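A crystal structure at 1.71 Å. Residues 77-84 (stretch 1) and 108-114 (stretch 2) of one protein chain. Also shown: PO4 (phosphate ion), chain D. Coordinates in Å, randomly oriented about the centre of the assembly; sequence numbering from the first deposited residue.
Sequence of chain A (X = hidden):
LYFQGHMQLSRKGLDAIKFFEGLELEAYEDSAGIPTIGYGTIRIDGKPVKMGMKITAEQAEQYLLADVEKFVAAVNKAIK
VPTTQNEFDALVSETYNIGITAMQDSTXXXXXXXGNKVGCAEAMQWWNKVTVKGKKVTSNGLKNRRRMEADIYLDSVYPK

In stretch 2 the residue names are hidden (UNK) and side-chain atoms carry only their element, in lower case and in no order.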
# COMPACT_ATOMS: atom_id res chain seq x y z
N LYS A 77 -4.81 -13.27 -5.17
CA LYS A 77 -4.70 -13.99 -6.46
C LYS A 77 -3.24 -14.19 -6.85
O LYS A 77 -2.94 -15.25 -7.42
CB LYS A 77 -5.49 -13.23 -7.52
CG LYS A 77 -7.01 -13.35 -7.37
CD LYS A 77 -7.76 -12.05 -7.71
CE LYS A 77 -9.27 -12.15 -7.64
NZ LYS A 77 -9.78 -13.01 -8.73
N ALA A 78 -2.32 -13.30 -6.49
CA ALA A 78 -0.89 -13.38 -6.87
C ALA A 78 -0.11 -14.37 -5.98
O ALA A 78 0.85 -14.94 -6.44
CB ALA A 78 -0.27 -12.05 -6.82
N ILE A 79 -0.55 -14.59 -4.75
CA ILE A 79 0.17 -15.47 -3.79
C ILE A 79 -0.19 -16.92 -4.10
O ILE A 79 -1.38 -17.18 -4.31
CB ILE A 79 -0.17 -15.08 -2.36
CG1 ILE A 79 0.54 -13.77 -2.02
CG2 ILE A 79 0.20 -16.17 -1.40
CD1 ILE A 79 0.06 -13.18 -0.75
N LYS A 80 0.82 -17.78 -4.13
CA LYS A 80 0.64 -19.21 -4.52
C LYS A 80 1.11 -20.15 -3.39
O LYS A 80 1.03 -21.39 -3.58
CB LYS A 80 1.38 -19.48 -5.82
CG LYS A 80 0.87 -18.64 -6.98
CD LYS A 80 1.32 -19.13 -8.33
CE LYS A 80 1.46 -18.04 -9.37
NZ LYS A 80 2.04 -18.58 -10.62
N VAL A 81 1.49 -19.62 -2.25
CA VAL A 81 2.02 -20.38 -1.10
C VAL A 81 1.34 -19.89 0.17
O VAL A 81 0.90 -18.74 0.25
CB VAL A 81 3.55 -20.26 -0.95
CG1 VAL A 81 4.27 -20.88 -2.17
CG2 VAL A 81 3.98 -18.83 -0.66
N PRO A 82 1.31 -20.72 1.21
CA PRO A 82 0.90 -20.28 2.54
C PRO A 82 1.70 -19.07 2.98
O PRO A 82 2.88 -19.05 2.79
CB PRO A 82 1.15 -21.51 3.43
CG PRO A 82 1.03 -22.64 2.48
CD PRO A 82 1.63 -22.15 1.17
N THR A 83 0.99 -18.07 3.52
CA THR A 83 1.46 -16.71 3.76
C THR A 83 0.99 -16.29 5.16
O THR A 83 -0.23 -16.41 5.45
CB THR A 83 0.91 -15.80 2.66
OG1 THR A 83 1.46 -16.26 1.42
CG2 THR A 83 1.29 -14.36 2.88
N THR A 84 1.90 -15.78 5.98
CA THR A 84 1.57 -15.29 7.34
C THR A 84 0.80 -13.98 7.26
O THR A 84 0.86 -13.31 6.21
CB THR A 84 2.82 -15.11 8.20
OG1 THR A 84 3.60 -14.06 7.61
CG2 THR A 84 3.65 -16.37 8.33
N UNK A 108 9.72 -9.34 -6.24
CA UNK A 108 9.40 -9.66 -4.83
C UNK A 108 8.33 -10.77 -4.79
O UNK A 108 8.47 -11.69 -3.97
c UNK A 108 9.13 -8.42 -3.97
c UNK A 108 5.49 -6.17 -4.50
c UNK A 108 7.85 -6.44 -4.88
c UNK A 108 7.84 -7.68 -4.21
c UNK A 108 6.65 -8.12 -3.67
c UNK A 108 5.47 -7.38 -3.82
c UNK A 108 6.69 -5.73 -5.05
N UNK A 109 7.32 -10.73 -5.64
CA UNK A 109 6.20 -11.70 -5.52
C UNK A 109 6.69 -13.08 -6.01
O UNK A 109 6.25 -14.09 -5.41
c UNK A 109 3.26 -11.40 -4.38
c UNK A 109 3.71 -11.93 -5.75
c UNK A 109 5.12 -11.48 -7.78
c UNK A 109 4.96 -11.24 -6.29
N UNK A 110 7.57 -13.10 -7.01
CA UNK A 110 8.23 -14.35 -7.49
C UNK A 110 9.02 -14.98 -6.35
O UNK A 110 8.91 -16.20 -6.12
c UNK A 110 8.55 -13.28 -12.55
c UNK A 110 9.06 -14.00 -8.73
c UNK A 110 8.23 -13.85 -10.00
n UNK A 110 8.52 -11.80 -12.47
c UNK A 110 9.10 -13.96 -11.29
N UNK A 111 9.79 -14.18 -5.62
CA UNK A 111 10.63 -14.67 -4.50
C UNK A 111 9.72 -15.14 -3.37
O UNK A 111 10.01 -16.22 -2.77
c UNK A 111 15.77 -11.24 -5.37
n UNK A 111 15.86 -10.52 -4.28
n UNK A 111 16.69 -11.15 -6.29
c UNK A 111 12.69 -13.33 -5.11
n UNK A 111 14.76 -12.10 -5.53
c UNK A 111 11.64 -13.61 -4.05
c UNK A 111 13.67 -12.29 -4.61
N UNK A 112 8.65 -14.40 -3.06
CA UNK A 112 7.69 -14.82 -2.02
C UNK A 112 7.18 -16.22 -2.39
O UNK A 112 7.21 -17.12 -1.51
c UNK A 112 6.50 -13.86 -1.90
n UNK A 112 3.85 -15.19 0.20
n UNK A 112 5.72 -14.24 0.44
c UNK A 112 4.33 -14.95 -1.05
c UNK A 112 4.69 -14.71 1.09
c UNK A 112 5.50 -14.33 -0.90
N UNK A 113 6.79 -16.40 -3.66
CA UNK A 113 6.17 -17.67 -4.13
C UNK A 113 7.20 -18.80 -4.18
O UNK A 113 6.76 -19.94 -4.15
c UNK A 113 5.40 -17.47 -5.43
o UNK A 113 3.52 -16.79 -4.12
c UNK A 113 4.10 -16.73 -5.21
n UNK A 113 3.63 -16.03 -6.23
N UNK A 114 8.51 -18.51 -4.20
CA UNK A 114 9.62 -19.50 -4.17
C UNK A 114 10.06 -19.80 -2.72
O UNK A 114 10.97 -20.66 -2.57
c UNK A 114 10.78 -18.99 -4.99
P PO4 D . 15.36 -13.71 -8.92
O1 PO4 D . 16.29 -14.87 -9.27
O2 PO4 D . 15.77 -12.47 -9.73
O3 PO4 D . 15.49 -13.45 -7.43
O4 PO4 D . 13.91 -14.08 -9.24

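Position 108 carries seven side-chain carbons, one leading into a six-membered ring with no heteroatom and no hydroxyl, and none of them reaches stretch 1. That is phenylalanine. Phe-108 is buried but out of reach of stretch 1, so it takes no part in the contact.

Position 109 has four carbons, forked at the first, with one arm two carbons long, and they lie against Ala-78 and Ile-79. This is isoleucine, not leucine, whose fork lies one atom further out. The CA-to-CB bond of Ile-109 points toward stretch 1; with chi1 t and chi2 p, its CG1 lies 4.1 Å from Ala-78 CB and its CD1 4.3 Å from Ile-79 CG1, both apolar contacts.

Position 110 shows four carbons in a row ending in nitrogen, touching nothing on stretch 1, hence lysine. The CA-to-CB bond of Lys-110 points away, and the side chain remains exposed.

At position 111, three carbons lead to a nitrogen and then to a carbon carrying two more nitrogens, the guanidinium of arginine. Arg-111 is out of reach of stretch 1; instead, phosphate O3 sits near the guanidinium plane at its edge, accepting a very short hydrogen bond from Arg-111 NE (2.4 Å) and a weak one from Arg-111 NH2 (2.8 Å, N-H...acceptor angle 128°).

Position 112 has one carbon followed by a five-membered ring of three carbons and two nitrogens, and one ring nitrogen meets Thr-83 OG1. The ring defines histidine. His-112 NE2 donates to Thr-83 OG1 at 2.9 Å, and that hydroxyl lies near the ring plane, as a ring N-H requires. Thr-83 OG1 in turn donates to Val-81 O at 2.8 Å, so its proton is committed and the oxygen is free to accept. Val-81 CG2 (3.7 Å from His-112 NE2) and Ile-79 CG1 (4.1 Å from His-112 CD2) pack obliquely against the ring.

Position 113 has two side-chain carbons, the second bearing one oxygen and one nitrogen; the nitrogen faces Ala-78 O and the oxygen Lys-80 N. This is asparagine. Both polar atoms are used. Asn-113 ND2 donates to Ala-78 O (3.0 Å, 160°), while Lys-80 N donates to Asn-113 OD1 (2.9 Å, 159°). This pairing supports the assigned amide orientation, since the swapped one would set NH2 against a backbone N-H.

Position 114 has a single side-chain carbon, so it is alanine; the CA-to-CB bond of Ala-114 points away, and the residue makes no contact with stretch 1.

The contact buries 335 Å² in total. Asn-113 clamps the backbone where stretch 1 leaves its helix, satisfying a carbonyl and an amide on the two flanks of Ile-79. His-112 holds the chain further along through Thr-83, and Ile-109 adds apolar packing one helical turn before Asn-113.

Stretch 2 (108-114) FIKRHNA
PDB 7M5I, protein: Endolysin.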